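Local coordinates for protein oxidoreductase (Listeria innocua, PDB 3E18) that binds the dinucleotide NAD and is probably a dehydrogenase of the GFO/IDH/MocA family, its substrate and precise reaction being unknown, at residues W177-L182 with K333-I338; F212-T217 with A224-G229. All coordinates share one frame; numbering follows the deposited sequence.

Interaction 1: residues W177-L182 with K333-I338; sequences WGVHLL and KLIEAI. With NAD (nicotinamide-adenine-dinucleotide), chain E.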
loop_
_atom_site.group_PDB
_atom_site.type_symbol
_atom_site.label_atom_id
_atom_site.label_comp_id
_atom_site.label_asym_id
_atom_site.label_seq_id
_atom_site.Cartn_x
_atom_site.Cartn_y
_atom_site.Cartn_z
ATOM N N TRP A 177 -13.423 -4.907 -11.941
ATOM C CA TRP A 177 -12.064 -5.423 -11.947
ATOM C C TRP A 177 -11.736 -6.174 -10.664
ATOM O O TRP A 177 -10.967 -7.134 -10.670
ATOM C CB TRP A 177 -11.083 -4.280 -12.147
ATOM C CG TRP A 177 -10.603 -4.148 -13.542
ATOM C CD1 TRP A 177 -10.955 -3.181 -14.445
ATOM C CD2 TRP A 177 -9.681 -5.013 -14.217
ATOM N NE1 TRP A 177 -10.306 -3.390 -15.639
ATOM C CE2 TRP A 177 -9.515 -4.506 -15.526
ATOM C CE3 TRP A 177 -8.968 -6.161 -13.839
ATOM C CZ2 TRP A 177 -8.672 -5.111 -16.461
ATOM C CZ3 TRP A 177 -8.120 -6.755 -14.771
ATOM C CH2 TRP A 177 -7.986 -6.230 -16.064
ATOM N N GLY A 178 -12.314 -5.728 -9.562
ATOM C CA GLY A 178 -12.032 -6.336 -8.261
ATOM C C GLY A 178 -12.269 -7.822 -8.245
ATOM O O GLY A 178 -11.445 -8.570 -7.729
ATOM N N VAL A 179 -13.388 -8.263 -8.823
ATOM C CA VAL A 179 -13.700 -9.685 -8.879
ATOM C C VAL A 179 -12.599 -10.487 -9.595
ATOM O O VAL A 179 -12.232 -11.538 -9.120
ATOM C CB VAL A 179 -15.132 -9.958 -9.457
ATOM C CG1 VAL A 179 -15.276 -9.361 -10.805
ATOM C CG2 VAL A 179 -15.453 -11.441 -9.510
ATOM N N HIS A 180 -12.052 -9.981 -10.701
ATOM C CA HIS A 180 -10.911 -10.651 -11.359
ATOM C C HIS A 180 -9.699 -10.772 -10.445
ATOM O O HIS A 180 -9.087 -11.841 -10.355
ATOM C CB HIS A 180 -10.438 -9.851 -12.561
ATOM C CG HIS A 180 -11.311 -9.974 -13.757
ATOM N ND1 HIS A 180 -11.779 -11.186 -14.218
ATOM C CD2 HIS A 180 -11.753 -9.036 -14.630
ATOM C CE1 HIS A 180 -12.486 -10.985 -15.315
ATOM N NE2 HIS A 180 -12.484 -9.691 -15.587
ATOM N N LEU A 181 -9.345 -9.675 -9.775
ATOM C CA LEU A 181 -8.107 -9.648 -8.990
ATOM C C LEU A 181 -8.249 -10.462 -7.725
ATOM O O LEU A 181 -7.304 -11.123 -7.293
ATOM C CB LEU A 181 -7.713 -8.221 -8.646
ATOM C CG LEU A 181 -7.525 -7.284 -9.841
ATOM C CD1 LEU A 181 -7.023 -5.971 -9.328
ATOM C CD2 LEU A 181 -6.516 -7.886 -10.797
ATOM N N LEU A 182 -9.438 -10.429 -7.139
ATOM C CA LEU A 182 -9.677 -11.161 -5.891
ATOM C C LEU A 182 -9.789 -12.658 -6.149
ATOM O O LEU A 182 -9.427 -13.499 -5.291
ATOM C CB LEU A 182 -10.956 -10.662 -5.227
ATOM C CG LEU A 182 -10.953 -9.213 -4.720
ATOM C CD1 LEU A 182 -12.358 -8.795 -4.410
ATOM C CD2 LEU A 182 -10.023 -8.978 -3.530
ATOM N N LYS A 333 -18.265 -13.587 -1.108
ATOM C CA LYS A 333 -18.221 -13.301 0.317
ATOM C C LYS A 333 -17.123 -12.280 0.647
ATOM O O LYS A 333 -17.298 -11.450 1.540
ATOM C CB LYS A 333 -17.965 -14.584 1.101
ATOM C CG LYS A 333 -19.197 -15.415 1.405
ATOM C CD LYS A 333 -18.837 -16.593 2.308
ATOM C CE LYS A 333 -18.823 -16.235 3.798
ATOM N NZ LYS A 333 -20.185 -15.921 4.342
ATOM N N LEU A 334 -16.008 -12.338 -0.084
ATOM C CA LEU A 334 -14.912 -11.380 0.099
ATOM C C LEU A 334 -15.315 -9.986 -0.376
ATOM O O LEU A 334 -15.020 -8.994 0.286
ATOM C CB LEU A 334 -13.622 -11.860 -0.601
ATOM C CG LEU A 334 -12.339 -11.011 -0.531
ATOM C CD1 LEU A 334 -12.018 -10.619 0.889
ATOM C CD2 LEU A 334 -11.154 -11.765 -1.117
ATOM N N ILE A 335 -16.002 -9.919 -1.509
ATOM C CA ILE A 335 -16.547 -8.660 -1.999
ATOM C C ILE A 335 -17.541 -8.025 -1.001
ATOM O O ILE A 335 -17.531 -6.802 -0.779
ATOM C CB ILE A 335 -17.181 -8.854 -3.389
ATOM C CG1 ILE A 335 -16.077 -9.037 -4.436
ATOM C CG2 ILE A 335 -18.058 -7.667 -3.763
ATOM C CD1 ILE A 335 -16.577 -9.552 -5.804
ATOM N N GLU A 336 -18.367 -8.867 -0.381
ATOM C CA GLU A 336 -19.294 -8.428 0.659
ATOM C C GLU A 336 -18.555 -7.884 1.888
ATOM O O GLU A 336 -18.940 -6.832 2.417
ATOM C CB GLU A 336 -20.243 -9.563 1.037
ATOM C CG GLU A 336 -21.253 -9.859 -0.065
ATOM C CD GLU A 336 -22.073 -11.107 0.178
ATOM O OE1 GLU A 336 -21.632 -12.016 0.922
ATOM O OE2 GLU A 336 -23.178 -11.169 -0.383
ATOM N N ALA A 337 -17.495 -8.583 2.317
ATOM C CA ALA A 337 -16.600 -8.093 3.385
ATOM C C ALA A 337 -15.952 -6.754 3.036
ATOM O O ALA A 337 -15.831 -5.882 3.889
ATOM C CB ALA A 337 -15.537 -9.115 3.721
ATOM N N ILE A 338 -15.561 -6.590 1.776
ATOM C CA ILE A 338 -14.906 -5.358 1.332
ATOM C C ILE A 338 -15.880 -4.196 1.442
ATOM O O ILE A 338 -15.530 -3.137 1.973
ATOM C CB ILE A 338 -14.354 -5.514 -0.107
ATOM C CG1 ILE A 338 -13.031 -6.284 -0.058
ATOM C CG2 ILE A 338 -14.168 -4.165 -0.805
ATOM C CD1 ILE A 338 -12.553 -6.789 -1.411
HETATM P PA NAD E . -22.948 -4.422 -22.531
HETATM O O1A NAD E . -21.943 -4.057 -23.555
HETATM O O2A NAD E . -23.752 -3.288 -22.043
HETATM O O5B NAD E . -23.899 -5.590 -23.089
HETATM C C5B NAD E . -24.924 -6.195 -22.332
HETATM C C4B NAD E . -25.982 -6.681 -23.317
HETATM O O4B NAD E . -26.991 -7.419 -22.652
HETATM C C3B NAD E . -26.667 -5.506 -24.009
HETATM O O3B NAD E . -26.602 -5.694 -25.403
HETATM C C2B NAD E . -28.098 -5.576 -23.516
HETATM O O2B NAD E . -29.031 -5.153 -24.484
HETATM C C1B NAD E . -28.251 -7.045 -23.168
HETATM N N9A NAD E . -29.296 -7.307 -22.166
HETATM C C8A NAD E . -29.633 -6.534 -21.081
HETATM N N7A NAD E . -30.639 -7.148 -20.412
HETATM C C5A NAD E . -30.945 -8.296 -21.063
HETATM C C6A NAD E . -31.890 -9.287 -20.823
HETATM N N6A NAD E . -32.575 -9.276 -19.680
HETATM N N1A NAD E . -31.974 -10.370 -21.685
HETATM C C2A NAD E . -31.135 -10.468 -22.778
HETATM N N3A NAD E . -30.202 -9.478 -23.010
HETATM C C4A NAD E . -30.109 -8.409 -22.168
HETATM O O3 NAD E . -22.191 -5.128 -21.284
HETATM P PN NAD E . -20.790 -5.884 -21.376
HETATM O O1N NAD E . -19.685 -4.918 -21.136
HETATM O O2N NAD E . -20.755 -6.785 -22.550
HETATM O O5D NAD E . -20.849 -6.811 -20.030
HETATM C C5D NAD E . -21.842 -7.791 -19.816
HETATM C C4D NAD E . -21.366 -8.785 -18.733
HETATM O O4D NAD E . -20.070 -9.260 -19.051
HETATM C C3D NAD E . -21.243 -8.157 -17.355
HETATM O O3D NAD E . -21.557 -9.129 -16.369
HETATM C C2D NAD E . -19.775 -7.811 -17.213
HETATM O O2D NAD E . -19.382 -7.894 -15.862
HETATM C C1D NAD E . -19.124 -8.908 -18.044
HETATM N N1N NAD E . -17.797 -8.576 -18.627
HETATM C C2N NAD E . -16.768 -9.426 -18.333
HETATM C C3N NAD E . -15.485 -9.223 -18.827
HETATM C C7N NAD E . -14.470 -10.312 -18.658
HETATM O O7N NAD E . -13.127 -10.045 -18.963
HETATM N N7N NAD E . -14.847 -11.523 -18.236
HETATM C C4N NAD E . -15.244 -8.134 -19.677
HETATM C C5N NAD E . -16.298 -7.273 -19.992
HETATM C C6N NAD E . -17.575 -7.509 -19.467
#

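Interaction 2: residues F212-T217 with A224-G229; sequences FVTFIT and AQIEVG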
loop_
_atom_site.group_PDB
_atom_site.type_symbol
_atom_site.label_atom_id
_atom_site.label_comp_id
_atom_site.label_asym_id
_atom_site.label_seq_id
_atom_site.Cartn_x
_atom_site.Cartn_y
_atom_site.Cartn_z
ATOM N N PHE A 212 -10.744 1.236 -5.656
ATOM C CA PHE A 212 -10.673 0.785 -4.265
ATOM C C PHE A 212 -9.277 0.333 -3.914
ATOM O O PHE A 212 -8.425 0.168 -4.793
ATOM C CB PHE A 212 -11.668 -0.349 -4.016
ATOM C CG PHE A 212 -11.315 -1.639 -4.699
ATOM C CD1 PHE A 212 -10.689 -2.657 -3.992
ATOM C CD2 PHE A 212 -11.613 -1.844 -6.046
ATOM C CE1 PHE A 212 -10.344 -3.850 -4.612
ATOM C CE2 PHE A 212 -11.276 -3.044 -6.665
ATOM C CZ PHE A 212 -10.642 -4.044 -5.938
ATOM N N VAL A 213 -9.065 0.093 -2.621
ATOM C CA VAL A 213 -7.891 -0.610 -2.181
ATOM C C VAL A 213 -8.376 -1.475 -1.029
ATOM O O VAL A 213 -9.279 -1.080 -0.304
ATOM C CB VAL A 213 -6.738 0.361 -1.766
ATOM C CG1 VAL A 213 -7.250 1.490 -0.876
ATOM C CG2 VAL A 213 -5.587 -0.391 -1.099
ATOM N N THR A 214 -7.815 -2.662 -0.902
ATOM C CA THR A 214 -8.125 -3.530 0.213
ATOM C C THR A 214 -6.861 -4.204 0.740
ATOM O O THR A 214 -5.959 -4.501 -0.025
ATOM C CB THR A 214 -9.238 -4.550 -0.170
ATOM O OG1 THR A 214 -9.451 -5.465 0.910
ATOM C CG2 THR A 214 -8.884 -5.325 -1.429
ATOM N N PHE A 215 -6.786 -4.446 2.051
ATOM C CA PHE A 215 -5.647 -5.142 2.600
ATOM C C PHE A 215 -6.219 -6.385 3.243
ATOM O O PHE A 215 -7.073 -6.299 4.135
ATOM C CB PHE A 215 -4.897 -4.282 3.637
ATOM C CG PHE A 215 -3.504 -4.800 3.989
ATOM C CD1 PHE A 215 -2.389 -4.349 3.298
ATOM C CD2 PHE A 215 -3.316 -5.730 5.021
ATOM C CE1 PHE A 215 -1.099 -4.814 3.611
ATOM C CE2 PHE A 215 -2.045 -6.196 5.337
ATOM C CZ PHE A 215 -0.926 -5.729 4.630
ATOM N N ILE A 216 -5.770 -7.532 2.749
ATOM C CA ILE A 216 -6.313 -8.819 3.130
ATOM C C ILE A 216 -5.266 -9.604 3.899
ATOM O O ILE A 216 -4.103 -9.629 3.512
ATOM C CB ILE A 216 -6.767 -9.603 1.866
ATOM C CG1 ILE A 216 -7.909 -8.852 1.169
ATOM C CG2 ILE A 216 -7.222 -11.018 2.196
ATOM C CD1 ILE A 216 -8.031 -9.192 -0.293
ATOM N N THR A 217 -5.670 -10.243 4.990
ATOM C CA THR A 217 -4.778 -11.147 5.694
ATOM C C THR A 217 -5.407 -12.548 5.699
ATOM O O THR A 217 -6.618 -12.684 5.908
ATOM C CB THR A 217 -4.528 -10.679 7.150
ATOM O OG1 THR A 217 -4.178 -9.291 7.154
ATOM C CG2 THR A 217 -3.399 -11.459 7.780
ATOM N N ALA A 224 -2.039 -9.370 1.490
ATOM C CA ALA A 224 -2.174 -8.907 0.107
ATOM C C ALA A 224 -2.800 -7.567 0.101
ATOM O O ALA A 224 -3.612 -7.261 0.954
ATOM C CB ALA A 224 -3.017 -9.884 -0.723
ATOM N N GLN A 225 -2.427 -6.764 -0.888
ATOM C CA GLN A 225 -3.083 -5.507 -1.101
ATOM C C GLN A 225 -3.549 -5.556 -2.536
ATOM O O GLN A 225 -2.739 -5.836 -3.413
ATOM C CB GLN A 225 -2.118 -4.345 -0.899
ATOM C CG GLN A 225 -2.768 -2.971 -1.155
ATOM C CD GLN A 225 -1.873 -1.809 -0.767
ATOM O OE1 GLN A 225 -1.057 -1.927 0.137
ATOM N NE2 GLN A 225 -2.016 -0.674 -1.463
ATOM N N ILE A 226 -4.846 -5.324 -2.752
ATOM C CA ILE A 226 -5.457 -5.350 -4.092
ATOM C C ILE A 226 -5.978 -3.968 -4.381
ATOM O O ILE A 226 -6.619 -3.331 -3.544
ATOM C CB ILE A 226 -6.631 -6.383 -4.190
ATOM C CG1 ILE A 226 -6.209 -7.772 -3.675
ATOM C CG2 ILE A 226 -7.252 -6.389 -5.579
ATOM C CD1 ILE A 226 -4.993 -8.399 -4.347
ATOM N N GLU A 227 -5.745 -3.474 -5.582
ATOM C CA GLU A 227 -6.113 -2.100 -5.793
ATOM C C GLU A 227 -6.559 -1.994 -7.231
ATOM O O GLU A 227 -6.021 -2.682 -8.090
ATOM C CB GLU A 227 -4.845 -1.293 -5.560
ATOM C CG GLU A 227 -4.948 0.172 -5.420
ATOM C CD GLU A 227 -3.613 0.733 -4.985
ATOM O OE1 GLU A 227 -3.234 0.578 -3.798
ATOM O OE2 GLU A 227 -2.926 1.304 -5.847
ATOM N N VAL A 228 -7.587 -1.190 -7.465
ATOM C CA VAL A 228 -7.979 -0.785 -8.812
ATOM C C VAL A 228 -8.114 0.704 -8.738
ATOM O O VAL A 228 -8.635 1.234 -7.758
ATOM C CB VAL A 228 -9.326 -1.416 -9.265
ATOM C CG1 VAL A 228 -9.791 -0.842 -10.631
ATOM C CG2 VAL A 228 -9.209 -2.922 -9.392
ATOM N N GLY A 229 -7.657 1.400 -9.772
ATOM C CA GLY A 229 -7.867 2.823 -9.819
ATOM C C GLY A 229 -8.137 3.199 -11.261
ATOM O O GLY A 229 -7.561 2.603 -12.174
#

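Interaction 1: residues W177-L182 with K333-I338
The His180 ring meets the nicotinamide carboxamide of NAD at its edge: carboxamide carbon C7N lies in the ring plane, and the nearest approach is His180 NE2 to NAD O7N at 3.5 Å, a contact rather than a hydrogen bond. NE2 has a weak hydrogen bond to a glycerol, and Lys96 and Asn124, both NAD-binding residues, also touch this side chain. One turn back, the Trp177 ring takes His180 CD2 over one face, 4.0 Å above its plane and offset toward the rim; Arg125 also packs on Trp177. The side of helix 177-182 that faces 333-338 is wholly apolar. Leu182 does most of the work, its two methyls both reaching the opposing helix. CD1 reaches Ile338 CD1 at 3.6 Å, the two side chains meeting tip to tip, and also lies 3.7 Å from Ile335 CG1. CD2 touches Leu334 CD2 at 3.9 Å, the leucines crossing obliquely, and also lies near Ile338 CD1. Both helices belong to the part of a GFO/IDH/MocA-type oxidoreductase chain that follows the Rossmann fold, and both lie on one face of a large, mostly antiparallel sheet. Their local axes approach to 10.8 Å at 121°, a wide spacing bridged by branched side chains without any hydrogen bond. Ile335 has CG1 anti to its carbonyl carbon (chi1 -73°), and its chain then extends through chi2 167° to bring CD1 within 3.9 Å of Val179 CB. Beneath the pair, Leu182 rests on Ile226 of strand 223-229, while Leu334 and Ile338 rest on Val196 of strand 193-201. Val179, buried like its partners, also packs against Lys96, whose backbone oxygen is hydrogen-bonded to NAD.

Interaction 2: residues F212-T217 with A224-G229
Phe212 carries CG between its backbone N and carbonyl carbon (chi1 69°), and the ring beyond it lies against the neighbouring strand, where CE2 presses on Val228 CG2 at 3.4 Å and CE1 lies 4.1 Å from Ile226 CG2. Val228 N sits over one face of this ring, and Thr214 CG2 lies at its edge, in plane. With CG anti to the backbone N (chi1 178°), Gln225 runs out extended and NE2 donates to Glu227 OE1 at 2.9 Å, nearly along the acceptor's C-O axis. Val213 CG2 packs beside this hydrogen bond, 3.6 Å from Gln225 NE2. The strands form an antiparallel beta hairpin: Phe212-Val228, Thr214-Ile226 and Ile216-Ala224 are hydrogen-bonded pairs, and Val213-Glu227 and Phe215-Gln225 are non-hydrogen-bonded. The straightest of the six backbone bonds is Ile216 N to Ala224 O, 2.8 Å with an N-H...O angle of 173°. Glu227 OE2 is taken by His154 NE2 of the same chain. On the face of Val213, Phe215, Gln225 and Glu227, Phe215 and Gln225 meet the second subunit, Gln225 OE1 bonding to Gln225 NE2 of that subunit. The opposite face, with Phe212, Thr214, Ile216, Ile226 and Val228, is covered by helices 173-188 and 325-344, while strands 193-201 and 146-154 flank the hairpin within the sheet.

In the fold
From the N terminus the chain first builds the parallel Rossmann sheet, then enters the mixed sheet at strand 146-154 and lays down helix 173-188. After strand 193-201 it forms the hairpin of interaction 2, which closes a short loop with six residues between its segments. The strands on the far side of 146-154 follow, from 239-243 to 292-295, before helix 325-344 returns, so interaction 1 closes a loop of 150 intervening residues with interaction 2 nested inside. The two touch directly: Phe212 CZ packs on Gly178 CA at 3.5 Å, and Leu181 CB on Ile226 CG2 at 3.6 Å. Together they join the helical layer, with its cofactor-facing residues, to the sheet whose other face meets the second subunit.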